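Gene product PA4716 (Pseudomonas aeruginosa, PDB 1U0K) is of unknown function but is a predicted epimerase of the PhzF family, so probably an isomerase. Local coordinates at residues S223-V228 and S256-Q261; A229-L232 and G236-A239. One frame throughout, in Å; residues are numbered along the deposited sequence.

Contact 1: S223-V228 and S256-Q261; sequences SAAGPV and SRLDVQ
Ala225 meets Leu258 and Val260 across a helix-to-strand contact in which a single methyl on the helix answers two branched side chains on the strand. Leu258 leaves its strand with CB directed at the helix. Its chi1 of -58° sets CG opposite the carbonyl carbon, and of the two methyls beyond, CD2 does the touching, 3.9 Å from Ala225 CB. The same side chain also packs on Phe13 and on Gln248 of strand 244-248. Two residues on, Val260 offers CG1 to the same alanine, 4.2 Å from Ala225 CB and 3.9 Å from Ala225 O, so that this methyl lies against both the side chain and the carbonyl of one helix residue. Helix 222-234 is thus packed on an antiparallel strand pair, 256-262 with 244-248, which Val228 reaches through Leu246, in a PhzF-family protein probably related in fold to diaminopimelate epimerase. Leu258 is about 10 Å, side chain to side chain, from Glu48, the predicted active-site residue. With all three touching residues buried and the side chains meeting through apolar carbons, apart from the brush of Val260 CG1 against a carbonyl oxygen, the joint rests on shape and exclusion of water, without directional bonds between helix and strand.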
ATOM      1  N   SER A 223      14.540  -7.949   8.396  1.00 19.20           N
ATOM      2  CA  SER A 223      15.875  -7.685   7.864  1.00 19.58           C
ATOM      3  C   SER A 223      16.680  -6.763   8.791  1.00 19.45           C
ATOM      4  O   SER A 223      17.913  -6.771   8.737  1.00 19.48           O
ATOM      5  CB  SER A 223      15.816  -7.116   6.441  1.00 20.12           C
ATOM      6  OG  SER A 223      14.970  -5.981   6.354  1.00 21.40           O
ATOM      7  N   ALA A 224      15.977  -5.981   9.612  1.00 19.27           N
ATOM      8  CA  ALA A 224      16.600  -5.121  10.638  1.00 19.21           C
ATOM      9  C   ALA A 224      16.684  -5.810  11.996  1.00 19.39           C
ATOM     10  O   ALA A 224      17.523  -5.449  12.824  1.00 19.15           O
ATOM     11  CB  ALA A 224      15.827  -3.815  10.786  1.00 18.98           C
ATOM     12  N   ALA A 225      15.822  -6.794  12.231  1.00 19.09           N
ATOM     13  CA  ALA A 225      15.755  -7.480  13.510  1.00 18.82           C
ATOM     14  C   ALA A 225      17.063  -8.193  13.823  1.00 19.01           C
ATOM     15  O   ALA A 225      17.513  -8.190  14.970  1.00 18.72           O
ATOM     16  CB  ALA A 225      14.593  -8.467  13.520  1.00 19.19           C
ATOM     17  N   GLY A 226      17.665  -8.806  12.810  1.00 18.66           N
ATOM     18  CA  GLY A 226      18.942  -9.472  12.968  1.00 18.54           C
ATOM     19  C   GLY A 226      20.021  -8.498  13.408  1.00 18.72           C
ATOM     20  O   GLY A 226      20.594  -8.676  14.480  1.00 18.25           O
ATOM     21  N   PRO A 227      20.310  -7.490  12.588  1.00 18.68           N
ATOM     22  CA  PRO A 227      21.270  -6.439  12.946  1.00 18.55           C
ATOM     23  C   PRO A 227      21.030  -5.829  14.314  1.00 18.66           C
ATOM     24  O   PRO A 227      21.998  -5.610  15.045  1.00 18.73           O
ATOM     25  CB  PRO A 227      21.059  -5.399  11.849  1.00 18.51           C
ATOM     26  CG  PRO A 227      20.664  -6.219  10.665  1.00 18.70           C
ATOM     27  CD  PRO A 227      19.797  -7.303  11.218  1.00 18.65           C
ATOM     28  N   VAL A 228      19.777  -5.553  14.654  1.00 18.51           N
ATOM     29  CA  VAL A 228      19.452  -4.958  15.944  1.00 18.85           C
ATOM     30  C   VAL A 228      19.861  -5.903  17.068  1.00 19.53           C
ATOM     31  O   VAL A 228      20.490  -5.473  18.040  1.00 19.37           O
ATOM     32  CB  VAL A 228      17.942  -4.587  16.066  1.00 18.84           C
ATOM     33  CG1 VAL A 228      17.539  -4.320  17.511  1.00 18.72           C
ATOM     34  CG2 VAL A 228      17.627  -3.360  15.215  1.00 19.05           C
ATOM     35  N   SER A 256       3.748  -5.681  17.357  1.00 23.80           N
ATOM     36  CA  SER A 256       4.244  -6.982  16.932  1.00 23.56           C
ATOM     37  C   SER A 256       5.483  -7.343  17.732  1.00 23.42           C
ATOM     38  O   SER A 256       6.214  -6.465  18.198  1.00 23.34           O
ATOM     39  CB  SER A 256       4.595  -6.966  15.444  1.00 23.52           C
ATOM     40  OG  SER A 256       3.506  -6.496  14.666  1.00 24.34           O
ATOM     41  N   ARG A 257       5.710  -8.643  17.868  1.00 23.02           N
ATOM     42  CA  ARG A 257       6.845  -9.179  18.603  1.00 23.14           C
ATOM     43  C   ARG A 257       7.706 -10.006  17.666  1.00 22.17           C
ATOM     44  O   ARG A 257       7.208 -10.891  16.968  1.00 22.15           O
ATOM     45  CB  ARG A 257       6.360 -10.045  19.758  1.00 23.88           C
ATOM     46  CG  ARG A 257       5.559  -9.287  20.792  1.00 26.84           C
ATOM     47  CD  ARG A 257       5.064 -10.146  21.939  1.00 30.18           C
ATOM     48  NE  ARG A 257       3.892 -10.939  21.565  1.00 33.69           N
ATOM     49  CZ  ARG A 257       2.653 -10.461  21.423  1.00 36.12           C
ATOM     50  NH1 ARG A 257       2.384  -9.171  21.622  1.00 37.10           N
ATOM     51  NH2 ARG A 257       1.665 -11.280  21.074  1.00 37.20           N
ATOM     52  N   LEU A 258       8.995  -9.696  17.645  1.00 21.00           N
ATOM     53  CA  LEU A 258       9.962 -10.378  16.807  1.00 20.55           C
ATOM     54  C   LEU A 258      10.923 -11.094  17.752  1.00 20.93           C
ATOM     55  O   LEU A 258      11.582 -10.450  18.572  1.00 21.09           O
ATOM     56  CB  LEU A 258      10.722  -9.376  15.934  1.00 19.91           C
ATOM     57  CG  LEU A 258       9.916  -8.479  14.982  1.00 19.79           C
ATOM     58  CD1 LEU A 258       9.339  -7.245  15.681  1.00 19.91           C
ATOM     59  CD2 LEU A 258      10.770  -8.043  13.804  1.00 19.37           C
ATOM     60  N   ASP A 259      10.977 -12.416  17.665  1.00 21.13           N
ATOM     61  CA  ASP A 259      11.872 -13.217  18.498  1.00 21.20           C
ATOM     62  C   ASP A 259      13.263 -13.217  17.893  1.00 21.31           C
ATOM     63  O   ASP A 259      13.425 -13.444  16.702  1.00 20.08           O
ATOM     64  CB  ASP A 259      11.358 -14.657  18.623  1.00 21.66           C
ATOM     65  CG  ASP A 259      10.001 -14.734  19.283  1.00 22.61           C
ATOM     66  OD1 ASP A 259       9.685 -13.841  20.099  1.00 25.62           O
ATOM     67  OD2 ASP A 259       9.170 -15.640  19.056  1.00 24.36           O
ATOM     68  N   VAL A 260      14.271 -12.953  18.718  1.00 21.49           N
ATOM     69  CA  VAL A 260      15.647 -12.881  18.245  1.00 22.43           C
ATOM     70  C   VAL A 260      16.591 -13.586  19.213  1.00 23.41           C
ATOM     71  O   VAL A 260      16.275 -13.750  20.381  1.00 23.41           O
ATOM     72  CB  VAL A 260      16.104 -11.420  18.042  1.00 22.21           C
ATOM     73  CG1 VAL A 260      15.319 -10.769  16.905  1.00 21.99           C
ATOM     74  CG2 VAL A 260      15.955 -10.596  19.330  1.00 21.95           C
ATOM     75  N   GLN A 261      17.739 -14.007  18.698  1.00 25.18           N
ATOM     76  CA  GLN A 261      18.792 -14.596  19.524  1.00 26.52           C
ATOM     77  C   GLN A 261      20.124 -14.569  18.792  1.00 27.19           C
ATOM     78  O   GLN A 261      20.181 -14.762  17.579  1.00 27.04           O
ATOM     79  CB  GLN A 261      18.434 -16.030  19.917  1.00 26.96           C
ATOM     80  CG  GLN A 261      18.352 -16.985  18.743  1.00 29.26           C
ATOM     81  CD  GLN A 261      17.756 -18.317  19.120  1.00 31.75           C
ATOM     82  OE1 GLN A 261      18.437 -19.163  19.703  1.00 34.84           O
ATOM     83  NE2 GLN A 261      16.481 -18.519  18.782  1.00 32.92           N
TER

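Contact 2: A229-L232 and G236-A239; sequences AAYL and GLAA
Leu232 and Leu237 come closest in backbone, their CA atoms 4.8 Å apart, where the chain turns back after helix 222-234, and the carbonyl of Leu232 receives the amide of Leu237 at 2.7 Å (Leu237 N to Leu232 O). The donor is tilted 18° from the carbonyl plane, with an N-H...O angle of 148°. A second amide shares the same oxygen: Ala238 N approaches Leu232 O at 3.1 Å in a weak second bond. One carbonyl near the end of the helix therefore takes one good bond and one weak one from the chain that follows. Gly236 is the C-prime residue of a Schellman motif, with a positive phi (69°) that glycine adopts readily; the motif is completed by Gly236 N bonding to Val233 O. Around the polar turn the side chains close an apolar patch. Leu237 directs its CB at the helix, where it lies 3.4 Å from Leu232 O. Leu232 and Leu237 cross at about a right angle, and the CD2 branch of Leu232 comes to 4.0 Å from Leu237 CB. Leu232 CB meets the methyl of Ala238 at 3.9 Å, CB to CB, while Phe244 of strand 244-248 touches both residues. The CD1 methyl of Leu237 lies near both Leu232 CD2 (4.1 Å) and the Tyr231 ring, which it approaches obliquely (4.4 Å from CE2). Tyr231 OH is hydrogen-bonded to Pro156 O, which links the C-terminal part of the helix to the loop holding His155 and Pro156. Beyond the turn, the carbonyl oxygen of Leu237 accepts a hydrogen bond from Arg205 NH2.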
ATOM      1  N   ALA A 229      19.509  -7.178  16.934  1.00 19.65           N
ATOM      2  CA  ALA A 229      19.841  -8.179  17.942  1.00 19.90           C
ATOM      3  C   ALA A 229      21.342  -8.274  18.124  1.00 20.05           C
ATOM      4  O   ALA A 229      21.815  -8.336  19.257  1.00 20.43           O
ATOM      5  CB  ALA A 229      19.279  -9.538  17.559  1.00 19.77           C
ATOM      6  N   ALA A 230      22.080  -8.286  17.015  1.00 19.80           N
ATOM      7  CA  ALA A 230      23.538  -8.410  17.044  1.00 20.02           C
ATOM      8  C   ALA A 230      24.169  -7.181  17.687  1.00 20.27           C
ATOM      9  O   ALA A 230      25.171  -7.299  18.390  1.00 20.52           O
ATOM     10  CB  ALA A 230      24.092  -8.608  15.650  1.00 19.93           C
ATOM     11  N   TYR A 231      23.572  -6.017  17.444  1.00 19.84           N
ATOM     12  CA  TYR A 231      24.032  -4.753  18.014  1.00 20.00           C
ATOM     13  C   TYR A 231      23.870  -4.748  19.524  1.00 20.62           C
ATOM     14  O   TYR A 231      24.811  -4.427  20.254  1.00 20.32           O
ATOM     15  CB  TYR A 231      23.242  -3.578  17.424  1.00 19.80           C
ATOM     16  CG  TYR A 231      23.631  -2.218  17.977  1.00 19.05           C
ATOM     17  CD1 TYR A 231      24.556  -1.420  17.319  1.00 18.65           C
ATOM     18  CD2 TYR A 231      23.059  -1.733  19.144  1.00 18.66           C
ATOM     19  CE1 TYR A 231      24.919  -0.180  17.823  1.00 19.84           C
ATOM     20  CE2 TYR A 231      23.416  -0.494  19.661  1.00 20.15           C
ATOM     21  CZ  TYR A 231      24.346   0.270  18.995  1.00 20.76           C
ATOM     22  OH  TYR A 231      24.688   1.504  19.514  1.00 22.17           O
ATOM     23  N   LEU A 232      22.672  -5.087  19.991  1.00 21.07           N
ATOM     24  CA  LEU A 232      22.378  -5.102  21.419  1.00 22.04           C
ATOM     25  C   LEU A 232      23.323  -6.052  22.157  1.00 22.88           C
ATOM     26  O   LEU A 232      23.834  -5.717  23.212  1.00 22.95           O
ATOM     27  CB  LEU A 232      20.912  -5.465  21.678  1.00 22.15           C
ATOM     28  CG  LEU A 232      19.875  -4.442  21.192  1.00 22.38           C
ATOM     29  CD1 LEU A 232      18.477  -5.013  21.247  1.00 23.37           C
ATOM     30  CD2 LEU A 232      19.941  -3.154  22.011  1.00 23.16           C
ATOM     31  N   GLY A 236      26.642  -5.133  24.850  1.00 27.45           N
ATOM     32  CA  GLY A 236      26.345  -5.591  26.197  1.00 27.66           C
ATOM     33  C   GLY A 236      24.983  -5.194  26.725  1.00 27.74           C
ATOM     34  O   GLY A 236      24.781  -5.108  27.932  1.00 28.16           O
ATOM     35  N   LEU A 237      24.049  -4.939  25.813  1.00 27.61           N
ATOM     36  CA  LEU A 237      22.704  -4.498  26.160  1.00 27.34           C
ATOM     37  C   LEU A 237      21.699  -5.650  26.129  1.00 27.39           C
ATOM     38  O   LEU A 237      20.563  -5.479  26.548  1.00 27.00           O
ATOM     39  CB  LEU A 237      22.265  -3.391  25.202  1.00 27.49           C
ATOM     40  CG  LEU A 237      23.087  -2.103  25.295  1.00 27.64           C
ATOM     41  CD1 LEU A 237      23.022  -1.317  23.996  1.00 27.29           C
ATOM     42  CD2 LEU A 237      22.614  -1.250  26.459  1.00 28.44           C
ATOM     43  N   ALA A 238      22.126  -6.798  25.607  1.00 27.57           N
ATOM     44  CA  ALA A 238      21.360  -8.039  25.690  1.00 28.08           C
ATOM     45  C   ALA A 238      22.303  -9.242  25.801  1.00 28.49           C
ATOM     46  O   ALA A 238      23.450  -9.199  25.347  1.00 28.47           O
ATOM     47  CB  ALA A 238      20.435  -8.187  24.474  1.00 27.85           C
ATOM     48  N   ALA A 239      21.808 -10.322  26.396  1.00 29.56           N
ATOM     49  CA  ALA A 239      22.617 -11.514  26.636  1.00 30.32           C
ATOM     50  C   ALA A 239      22.766 -12.391  25.394  1.00 31.16           C
ATOM     51  O   ALA A 239      21.799 -12.606  24.655  1.00 31.14           O
ATOM     52  CB  ALA A 239      22.012 -12.326  27.776  1.00 30.49           C
TER

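In the fold
From the N terminus, the chain reaches helix 222-234 only after strand 206-208, and both contacts begin on that helix. Its first half, 223-228, serves contact 1, and 229-232 serves contact 2. Contact 2 closes first, a tight local loop in which the chain turns back on the helix end before entering strand 244-248. Contact 1 closes later, when strand 256-262, antiparallel to 244-248, packs against the helix. Contact 2 is therefore nested inside the loop of contact 1. Their centres lie about 11 Å apart, and the two are joined by packing of Val260 CB against Ala229 CB at 3.7 Å. Contact 1 joins helix 222-234 to strand 256-262; contact 2 joins the end of the same helix to the loop leading into strand 244-248.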